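NAD-dependent dehydrogenase (Rhizobium meliloti, PDB 4Z0P) probably reduces glyoxylate and hydroxypyruvate with NADPH as the electron donor, as a member of the D-isomer specific 2-hydroxyacid dehydrogenase family. Local coordinates at residues A[137-149]-A[162-176]. Sequence-based numbering, arbitrary orientation. Where two conformers were deposited one is given.
Sequences EAADVTVGIMGMG and MGFKVIGWSRSKRVI. With NDP (NADPH dihydro-nicotinamide-adenine-dinucleotide phosphate), chain H.
The methyl of Ala138 sits over the centre of the Phe164 ring, CB 3.7 Å from its centroid, where strands 142-146 and 165-169 begin to run side by side as the parallel pair of the first beta-alpha-beta unit of a Rossmann fold, joined by helix 150-161. Val141 CB meets the edge of that ring, and Val143 CG2 reaches Phe164 CD1 obliquely (3.6 Å). Replacing the Phe164 ring with an alanine is likely to open a gap beside Ala138, Val141 and Val143 and to leave the Ala138 methyl without its aromatic face. The strand backbones are stitched by alternating N-H...O=C bonds, from Lys165 N to Val141 O (3.1 Å) at one end to Gly147 N and Trp169 O (2.8 Å) at the other. On the side of the sheet that carries Val143 and Ile145, bare Gly168 provides a hollow: Met148, in one of its two modelled conformers, bends at chi2 (-76°) and lays SD 3.9 Å from Gly168 CA. On the face bearing Thr142 and Met146, Ile167 CG1 lies against Gly144 CA (3.9 Å), where there is no side chain. Further along that face, Met146 curls its CE against the Trp169 indole, which also packs on Phe190. Beyond the strands lies NADPH: Ser172 OG donates to O2X of its 2'-phosphate, and Trp169 CH2 lies 3.4 Å from C2A of its adenine.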
ATOM      1  N   GLU A 137       0.397   0.691 -14.301  1.00 21.06           N
ATOM      2  CA  GLU A 137       1.391   0.575 -13.250  1.00 22.26           C
ATOM      3  C   GLU A 137       1.481   1.931 -12.544  1.00 21.82           C
ATOM      4  O   GLU A 137       0.985   2.965 -13.052  1.00 20.45           O
ATOM      5  CB  GLU A 137       2.756   0.132 -13.794  1.00 22.30           C
ATOM      6  CG  GLU A 137       3.436   1.118 -14.729  1.00 23.41           C
ATOM      7  CD  GLU A 137       4.845   0.711 -15.127  1.00 33.56           C
ATOM      8  OE1 GLU A 137       5.699   0.540 -14.243  1.00 28.52           O
ATOM      9  OE2 GLU A 137       5.101   0.606 -16.343  1.00 30.46           O
ATOM     10  N   ALA A 138       2.126   1.947 -11.383  1.00 20.00           N
ATOM     11  CA  ALA A 138       2.247   3.196 -10.625  1.00 19.53           C
ATOM     12  C   ALA A 138       2.852   4.347 -11.416  1.00 21.05           C
ATOM     13  O   ALA A 138       2.413   5.497 -11.302  1.00 21.16           O
ATOM     14  CB  ALA A 138       3.040   2.962  -9.353  1.00 19.31           C
ATOM     15  N   ALA A 139       3.848   4.037 -12.252  1.00 20.42           N
ATOM     16  CA  ALA A 139       4.529   5.055 -13.052  1.00 21.35           C
ATOM     17  C   ALA A 139       3.614   5.776 -14.056  1.00 25.08           C
ATOM     18  O   ALA A 139       3.939   6.861 -14.530  1.00 25.64           O
ATOM     19  CB  ALA A 139       5.740   4.460 -13.772  1.00 24.34           C
ATOM     20  N   ASP A 140       2.466   5.191 -14.350  1.00 20.49           N
ATOM     21  CA  ASP A 140       1.435   5.801 -15.220  1.00 20.31           C
ATOM     22  C   ASP A 140       0.590   6.869 -14.512  1.00 23.85           C
ATOM     23  O   ASP A 140      -0.203   7.545 -15.170  1.00 22.73           O
ATOM     24  CB  ASP A 140       0.477   4.723 -15.741  1.00 21.64           C
ATOM     25  CG  ASP A 140       1.164   3.676 -16.611  1.00 28.40           C
ATOM     26  OD1 ASP A 140       2.112   4.029 -17.357  1.00 26.91           O
ATOM     27  OD2 ASP A 140       0.731   2.486 -16.568  1.00 25.85           O
ATOM     28  N   VAL A 141       0.743   6.999 -13.194  1.00 23.07           N
ATOM     29  CA  VAL A 141      -0.052   7.911 -12.347  1.00 21.25           C
ATOM     30  C   VAL A 141       0.867   8.948 -11.722  1.00 22.95           C
ATOM     31  O   VAL A 141       1.920   8.618 -11.163  1.00 22.53           O
ATOM     32  CB  VAL A 141      -0.777   7.129 -11.245  1.00 21.10           C
ATOM     33  CG1 VAL A 141      -1.432   8.050 -10.184  1.00 24.25           C
ATOM     34  CG2 VAL A 141      -1.813   6.216 -11.887  1.00 23.12           C
ATOM     35  N   THR A 142       0.442  10.205 -11.802  1.00 22.00           N
ATOM     36  CA  THR A 142       1.123  11.284 -11.092  1.00 20.20           C
ATOM     37  C   THR A 142       0.369  11.581  -9.804  1.00 20.31           C
ATOM     38  O   THR A 142      -0.824  11.946  -9.830  1.00 20.48           O
ATOM     39  CB  THR A 142       1.242  12.552 -11.953  1.00 24.85           C
ATOM     40  OG1 THR A 142       2.085  12.267 -13.084  1.00 23.32           O
ATOM     41  CG2 THR A 142       1.881  13.663 -11.148  1.00 23.91           C
ATOM     42  N   VAL A 143       1.054  11.388  -8.689  1.00 19.75           N
ATOM     43  CA  VAL A 143       0.536  11.775  -7.364  1.00 18.60           C
ATOM     44  C   VAL A 143       1.061  13.164  -7.071  1.00 18.97           C
ATOM     45  O   VAL A 143       2.277  13.411  -7.136  1.00 19.66           O
ATOM     46  CB  VAL A 143       0.972  10.812  -6.251  1.00 19.98           C
ATOM     47  CG1 VAL A 143       0.377  11.239  -4.908  1.00 19.84           C
ATOM     48  CG2 VAL A 143       0.575   9.373  -6.588  1.00 21.44           C
ATOM     49  N   GLY A 144       0.153  14.068  -6.754  1.00 19.24           N
ATOM     50  CA  GLY A 144       0.520  15.438  -6.435  1.00 20.98           C
ATOM     51  C   GLY A 144       0.191  15.687  -4.980  1.00 21.40           C
ATOM     52  O   GLY A 144      -0.959  15.531  -4.594  1.00 21.02           O
ATOM     53  N   ILE A 145       1.185  16.082  -4.187  1.00 19.66           N
ATOM     54  CA  ILE A 145       0.993  16.285  -2.757  1.00 18.52           C
ATOM     55  C   ILE A 145       1.007  17.762  -2.439  1.00 20.63           C
ATOM     56  O   ILE A 145       1.979  18.454  -2.763  1.00 20.36           O
ATOM     57  CB  ILE A 145       2.082  15.571  -1.936  1.00 17.19           C
ATOM     58  CG1 ILE A 145       2.037  14.059  -2.213  1.00 19.82           C
ATOM     59  CG2 ILE A 145       1.872  15.843  -0.447  1.00 22.64           C
ATOM     60  CD1 ILE A 145       3.273  13.334  -1.759  1.00 25.46           C
ATOM     61  N   MET A 146      -0.099  18.250  -1.854  1.00 19.93           N
ATOM     62  CA  MET A 146      -0.181  19.614  -1.334  1.00 20.19           C
ATOM     63  C   MET A 146       0.208  19.587   0.149  1.00 23.25           C
ATOM     64  O   MET A 146      -0.488  18.988   0.975  1.00 21.11           O
ATOM     65  CB  MET A 146      -1.557  20.212  -1.550  1.00 22.62           C
ATOM     66  CG  MET A 146      -1.821  20.540  -3.009  1.00 20.88           C
ATOM     67  SD  MET A 146      -3.479  21.056  -3.445  1.00 22.70           S
ATOM     68  CE  MET A 146      -3.602  22.601  -2.600  1.00 21.73           C
ATOM     69  N   GLY A 147       1.321  20.268   0.456  1.00 21.81           N
ATOM     70  CA  GLY A 147       1.965  20.247   1.773  1.00 22.89           C
ATOM     71  C   GLY A 147       3.237  19.439   1.708  1.00 22.69           C
ATOM     72  O   GLY A 147       3.181  18.217   1.622  1.00 26.10           O
ATOM     73  N   MET A 148       4.378  20.115   1.710  1.00 21.51           N
ATOM     74  CA  MET A 148       5.706  19.511   1.539  0.50 23.52           C
ATOM     75  C   MET A 148       6.516  19.657   2.820  1.00 23.40           C
ATOM     76  O   MET A 148       7.682  20.066   2.787  1.00 23.93           O
ATOM     77  CB  MET A 148       6.452  20.211   0.393  0.50 24.28           C
ATOM     78  CG  MET A 148       6.027  19.772  -0.988  0.50 28.81           C
ATOM     79  SD  MET A 148       6.722  18.154  -1.360  0.50 27.23           S
ATOM     80  CE  MET A 148       5.342  17.079  -0.991  0.50 18.24           C
ATOM     81  N   GLY A 149       5.892  19.349   3.943  1.00 22.62           N
ATOM     82  CA  GLY A 149       6.539  19.430   5.225  1.00 24.87           C
ATOM     83  C   GLY A 149       7.050  18.074   5.657  1.00 23.57           C
ATOM     84  O   GLY A 149       7.409  17.228   4.825  1.00 20.86           O
ATOM     85  N   MET A 162       8.082   3.430  -4.739  1.00 19.48           N
ATOM     86  CA  MET A 162       7.170   2.370  -5.176  1.00 19.86           C
ATOM     87  C   MET A 162       6.794   2.464  -6.649  1.00 22.21           C
ATOM     88  O   MET A 162       6.112   1.575  -7.165  1.00 23.01           O
ATOM     89  CB  MET A 162       5.915   2.365  -4.310  1.00 20.43           C
ATOM     90  CG  MET A 162       6.105   1.682  -2.958  1.00 20.13           C
ATOM     91  SD  MET A 162       6.459  -0.062  -3.081  1.00 22.49           S
ATOM     92  CE  MET A 162       4.952  -0.661  -3.863  1.00 23.03           C
ATOM     93  N   GLY A 163       7.218   3.536  -7.315  1.00 19.65           N
ATOM     94  CA  GLY A 163       7.091   3.685  -8.765  1.00 22.01           C
ATOM     95  C   GLY A 163       6.189   4.823  -9.226  1.00 21.56           C
ATOM     96  O   GLY A 163       6.162   5.123 -10.415  1.00 22.23           O
ATOM     97  N   PHE A 164       5.423   5.456  -8.326  1.00 19.01           N
ATOM     98  CA  PHE A 164       4.596   6.581  -8.739  1.00 19.15           C
ATOM     99  C   PHE A 164       5.437   7.743  -9.245  1.00 22.84           C
ATOM    100  O   PHE A 164       6.564   7.963  -8.798  1.00 21.40           O
ATOM    101  CB  PHE A 164       3.722   7.087  -7.589  1.00 19.26           C
ATOM    102  CG  PHE A 164       2.608   6.145  -7.199  1.00 20.09           C
ATOM    103  CD1 PHE A 164       1.422   6.147  -7.909  1.00 19.47           C
ATOM    104  CD2 PHE A 164       2.742   5.286  -6.107  1.00 18.64           C
ATOM    105  CE1 PHE A 164       0.387   5.282  -7.576  1.00 19.76           C
ATOM    106  CE2 PHE A 164       1.702   4.421  -5.766  1.00 19.23           C
ATOM    107  CZ  PHE A 164       0.525   4.423  -6.494  1.00 18.96           C
ATOM    108  N   LYS A 165       4.887   8.484 -10.202  1.00 23.36           N
ATOM    109  CA  LYS A 165       5.409   9.814 -10.499  1.00 23.06           C
ATOM    110  C   LYS A 165       4.890  10.712  -9.408  1.00 21.94           C
ATOM    111  O   LYS A 165       3.691  10.693  -9.120  1.00 23.31           O
ATOM    112  CB  LYS A 165       4.938  10.273 -11.885  1.00 27.42           C
ATOM    113  CG  LYS A 165       5.394  11.672 -12.262  1.00 38.71           C
ATOM    114  CD  LYS A 165       6.784  11.676 -12.884  1.00 78.53           C
ATOM    115  CE  LYS A 165       7.211  13.088 -13.249  1.00 62.58           C
ATOM    116  NZ  LYS A 165       7.412  13.933 -12.043  1.00 81.61           N
ATOM    117  N   VAL A 166       5.749  11.531  -8.824  1.00 19.94           N
ATOM    118  CA  VAL A 166       5.336  12.354  -7.688  1.00 19.40           C
ATOM    119  C   VAL A 166       5.771  13.775  -7.896  1.00 21.10           C
ATOM    120  O   VAL A 166       6.916  14.032  -8.262  1.00 23.55           O
ATOM    121  CB  VAL A 166       5.926  11.822  -6.356  1.00 20.70           C
ATOM    122  CG1 VAL A 166       5.396  12.649  -5.200  1.00 25.54           C
ATOM    123  CG2 VAL A 166       5.582  10.359  -6.139  1.00 23.66           C
ATOM    124  N   ILE A 167       4.854  14.693  -7.638  1.00 19.83           N
ATOM    125  CA  ILE A 167       5.171  16.110  -7.592  1.00 20.95           C
ATOM    126  C   ILE A 167       4.588  16.703  -6.310  1.00 20.75           C
ATOM    127  O   ILE A 167       3.644  16.167  -5.750  1.00 20.04           O
ATOM    128  CB  ILE A 167       4.649  16.867  -8.842  1.00 23.73           C
ATOM    129  CG1 ILE A 167       3.116  16.739  -8.995  1.00 22.32           C
ATOM    130  CG2 ILE A 167       5.351  16.351 -10.081  1.00 27.90           C
ATOM    131  CD1 ILE A 167       2.529  17.451 -10.196  1.00 24.73           C
ATOM    132  N   GLY A 168       5.123  17.853  -5.911  1.00 22.63           N
ATOM    133  CA  GLY A 168       4.724  18.494  -4.654  1.00 23.23           C
ATOM    134  C   GLY A 168       4.440  19.974  -4.801  1.00 20.40           C
ATOM    135  O   GLY A 168       4.980  20.631  -5.688  1.00 24.38           O
ATOM    136  N   TRP A 169       3.607  20.481  -3.890  1.00 22.43           N
ATOM    137  CA  TRP A 169       3.270  21.901  -3.847  1.00 21.93           C
ATOM    138  C   TRP A 169       3.255  22.385  -2.413  1.00 20.72           C
ATOM    139  O   TRP A 169       2.777  21.694  -1.512  1.00 22.10           O
ATOM    140  CB  TRP A 169       1.912  22.135  -4.505  1.00 24.35           C
ATOM    141  CG  TRP A 169       1.429  23.545  -4.466  1.00 24.43           C
ATOM    142  CD1 TRP A 169       1.692  24.530  -5.379  1.00 27.28           C
ATOM    143  CD2 TRP A 169       0.583  24.145  -3.470  1.00 24.86           C
ATOM    144  NE1 TRP A 169       1.054  25.699  -5.020  1.00 23.74           N
ATOM    145  CE2 TRP A 169       0.386  25.491  -3.842  1.00 24.30           C
ATOM    146  CE3 TRP A 169      -0.020  23.678  -2.297  1.00 24.21           C
ATOM    147  CZ2 TRP A 169      -0.433  26.370  -3.099  1.00 26.10           C
ATOM    148  CZ3 TRP A 169      -0.810  24.553  -1.549  1.00 27.68           C
ATOM    149  CH2 TRP A 169      -1.004  25.884  -1.947  1.00 25.63           C
ATOM    150  N   SER A 170       3.785  23.592  -2.208  1.00 23.44           N
ATOM    151  CA  SER A 170       3.672  24.265  -0.906  1.00 23.06           C
ATOM    152  C   SER A 170       3.901  25.736  -1.144  1.00 26.67           C
ATOM    153  O   SER A 170       4.099  26.157  -2.289  1.00 26.87           O
ATOM    154  CB  SER A 170       4.657  23.671   0.111  1.00 26.89           C
ATOM    155  OG  SER A 170       5.991  23.755  -0.366  1.00 33.72           O
ATOM    156  N   ARG A 171       3.886  26.527  -0.084  1.00 33.11           N
ATOM    157  CA  ARG A 171       3.973  27.981  -0.264  1.00 35.95           C
ATOM    158  C   ARG A 171       5.313  28.379  -0.846  1.00 40.56           C
ATOM    159  O   ARG A 171       5.375  29.110  -1.845  1.00 39.78           O
ATOM    160  CB  ARG A 171       3.689  28.698   1.054  1.00 42.64           C
ATOM    161  CG  ARG A 171       3.677  30.216   0.919  1.00 59.77           C
ATOM    162  CD  ARG A 171       2.641  30.867   1.822  1.00 75.79           C
ATOM    163  NE  ARG A 171       2.735  30.386   3.196  1.00 60.10           N
ATOM    164  CZ  ARG A 171       1.858  30.672   4.156  1.00 85.69           C
ATOM    165  NH1 ARG A 171       0.798  31.455   3.923  1.00 60.62           N
ATOM    166  NH2 ARG A 171       2.049  30.170   5.370  1.00 70.44           N
ATOM    167  N   SER A 172       6.383  27.915  -0.213  1.00 44.10           N
ATOM    168  CA  SER A 172       7.725  28.076  -0.763  1.00 57.27           C
ATOM    169  C   SER A 172       8.098  26.792  -1.492  1.00 54.37           C
ATOM    170  O   SER A 172       7.572  25.721  -1.186  1.00 64.96           O
ATOM    171  CB  SER A 172       8.740  28.399   0.346  1.00 66.35           C
ATOM    172  OG  SER A 172       8.586  27.546   1.473  1.00 57.79           O
ATOM    173  N   LYS A 173       9.000  26.904  -2.460  1.00 50.93           N
ATOM    174  CA  LYS A 173       9.497  25.744  -3.211  1.00 79.22           C
ATOM    175  C   LYS A 173      10.522  24.962  -2.379  1.00 73.24           C
ATOM    176  O   LYS A 173      11.441  25.547  -1.821  1.00 59.53           O
ATOM    177  CB  LYS A 173      10.130  26.191  -4.533  1.00 82.73           C
ATOM    178  CG  LYS A 173      10.254  25.081  -5.565  1.00 61.75           C
ATOM    179  CD  LYS A 173      10.626  25.622  -6.939  1.00 67.02           C
ATOM    180  CE  LYS A 173       9.423  26.200  -7.673  1.00 90.37           C
ATOM    181  NZ  LYS A 173       9.807  26.894  -8.934  1.00 86.63           N
ATOM    182  N   ARG A 174      10.353  23.642  -2.310  1.00 69.30           N
ATOM    183  CA  ARG A 174      11.232  22.758  -1.536  1.00 69.30           C
ATOM    184  C   ARG A 174      12.091  21.938  -2.493  1.00 64.08           C
ATOM    185  O   ARG A 174      11.613  21.519  -3.541  1.00 89.49           O
ATOM    186  CB  ARG A 174      10.385  21.808  -0.684  1.00 77.85           C
ATOM    187  CG  ARG A 174       9.498  22.482   0.359  1.00 67.59           C
ATOM    188  CD  ARG A 174      10.215  22.729   1.683  1.00 83.37           C
ATOM    189  NE  ARG A 174       9.266  22.835   2.796  1.00 81.03           N
ATOM    190  CZ  ARG A 174       9.577  22.731   4.094  1.00 71.80           C
ATOM    191  NH1 ARG A 174       8.614  22.840   5.015  1.00 61.28           N
ATOM    192  NH2 ARG A 174      10.833  22.513   4.495  1.00113.19           N
ATOM    193  N   VAL A 175      13.345  21.691  -2.126  1.00 69.54           N
ATOM    194  CA  VAL A 175      14.277  20.919  -2.957  1.00 64.59           C
ATOM    195  C   VAL A 175      14.318  19.463  -2.477  1.00 71.38           C
ATOM    196  O   VAL A 175      14.822  19.181  -1.398  1.00 77.90           O
ATOM    197  CB  VAL A 175      15.690  21.537  -2.939  1.00 85.18           C
ATOM    198  CG1 VAL A 175      16.619  20.791  -3.889  1.00 89.45           C
ATOM    199  CG2 VAL A 175      15.626  23.010  -3.328  1.00 91.44           C
ATOM    200  N   ILE A 176      13.777  18.548  -3.285  1.00 72.35           N
ATOM    201  CA  ILE A 176      13.635  17.137  -2.912  1.00 72.40           C
ATOM    202  C   ILE A 176      14.044  16.262  -4.090  1.00 67.03           C
ATOM    203  O   ILE A 176      13.449  16.369  -5.163  1.00 69.18           O
ATOM    204  CB  ILE A 176      12.167  16.822  -2.541  1.00 75.33           C
ATOM    205  CG1 ILE A 176      11.721  17.710  -1.379  1.00 77.74           C
ATOM    206  CG2 ILE A 176      11.984  15.350  -2.166  1.00 79.69           C
ATOM    207  CD1 ILE A 176      10.235  17.793  -1.230  1.00 73.32           C
TER
HETATM  208  PA  NDP H 407       4.627  20.769   8.424  1.00 22.22           P
HETATM  209  O1A NDP H 407       4.507  22.095   9.161  1.00 23.33           O
HETATM  210  O2A NDP H 407       5.940  20.063   8.488  1.00 20.98           O
HETATM  211  O5B NDP H 407       4.283  21.073   6.909  1.00 22.21           O
HETATM  212  C5B NDP H 407       3.222  21.906   6.490  1.00 22.18           C
HETATM  213  C4B NDP H 407       3.373  22.145   5.012  1.00 20.95           C
HETATM  214  O4B NDP H 407       2.207  22.842   4.581  1.00 22.00           O
HETATM  215  C3B NDP H 407       4.567  23.020   4.637  1.00 26.81           C
HETATM  216  O3B NDP H 407       5.093  22.529   3.408  1.00 25.11           O
HETATM  217  C2B NDP H 407       3.944  24.386   4.445  1.00 21.31           C
HETATM  218  O2B NDP H 407       4.628  25.235   3.544  1.00 25.18           O
HETATM  219  C1B NDP H 407       2.621  23.983   3.850  1.00 22.35           C
HETATM  220  N9A NDP H 407       1.656  25.089   3.971  1.00 22.60           N
HETATM  221  C8A NDP H 407       1.085  25.625   5.069  1.00 23.91           C
HETATM  222  N7A NDP H 407       0.260  26.613   4.806  1.00 24.20           N
HETATM  223  C5A NDP H 407       0.301  26.722   3.445  1.00 21.99           C
HETATM  224  C6A NDP H 407      -0.327  27.593   2.532  1.00 27.11           C
HETATM  225  N6A NDP H 407      -1.197  28.554   2.920  1.00 25.74           N
HETATM  226  N1A NDP H 407      -0.063  27.439   1.205  1.00 26.72           N
HETATM  227  C2A NDP H 407       0.798  26.484   0.823  1.00 29.50           C
HETATM  228  N3A NDP H 407       1.458  25.614   1.595  1.00 22.91           N
HETATM  229  C4A NDP H 407       1.153  25.781   2.908  1.00 21.86           C
HETATM  230  O3  NDP H 407       3.393  19.891   8.985  1.00 20.43           O
HETATM  231  PN  NDP H 407       3.402  18.268   8.966  1.00 21.03           P
HETATM  232  O1N NDP H 407       3.819  17.769   7.624  1.00 21.42           O
HETATM  233  O2N NDP H 407       4.086  17.741  10.177  1.00 19.75           O
HETATM  234  O5D NDP H 407       1.849  18.042   9.237  1.00 20.48           O
HETATM  235  C5D NDP H 407       0.909  18.492   8.283  1.00 19.33           C
HETATM  236  C4D NDP H 407      -0.506  18.388   8.832  1.00 20.88           C
HETATM  237  O4D NDP H 407      -0.950  17.029   8.815  1.00 20.78           O
HETATM  238  C3D NDP H 407      -0.707  18.788  10.287  1.00 21.22           C
HETATM  239  O3D NDP H 407      -0.783  20.222  10.417  1.00 21.88           O
HETATM  240  C2D NDP H 407      -1.995  18.110  10.707  1.00 19.17           C
HETATM  241  O2D NDP H 407      -3.122  18.973  10.470  1.00 21.64           O
HETATM  242  C1D NDP H 407      -2.046  16.924   9.709  1.00 19.03           C
HETATM  243  N1N NDP H 407      -1.994  15.620  10.375  1.00 18.19           N
HETATM  244  C2N NDP H 407      -3.060  14.732  10.288  1.00 19.14           C
HETATM  245  C3N NDP H 407      -3.025  13.506  10.883  1.00 19.34           C
HETATM  246  C7N NDP H 407      -4.088  12.468  10.683  1.00 19.89           C
HETATM  247  O7N NDP H 407      -4.113  11.502  11.472  1.00 21.15           O
HETATM  248  N7N NDP H 407      -4.968  12.601   9.715  1.00 18.97           N
HETATM  249  C4N NDP H 407      -1.843  13.131  11.698  1.00 21.07           C
HETATM  250  C5N NDP H 407      -0.763  14.146  11.752  1.00 19.76           C
HETATM  251  C6N NDP H 407      -0.843  15.295  11.106  1.00 19.04           C
HETATM  252  P2B NDP H 407       6.016  25.941   3.955  1.00 37.25           P
HETATM  253  O1X NDP H 407       7.014  24.812   3.944  1.00 63.70           O
HETATM  254  O2X NDP H 407       6.210  26.923   2.814  1.00 36.38           O
HETATM  255  O3X NDP H 407       5.810  26.565   5.285  1.00 31.15           O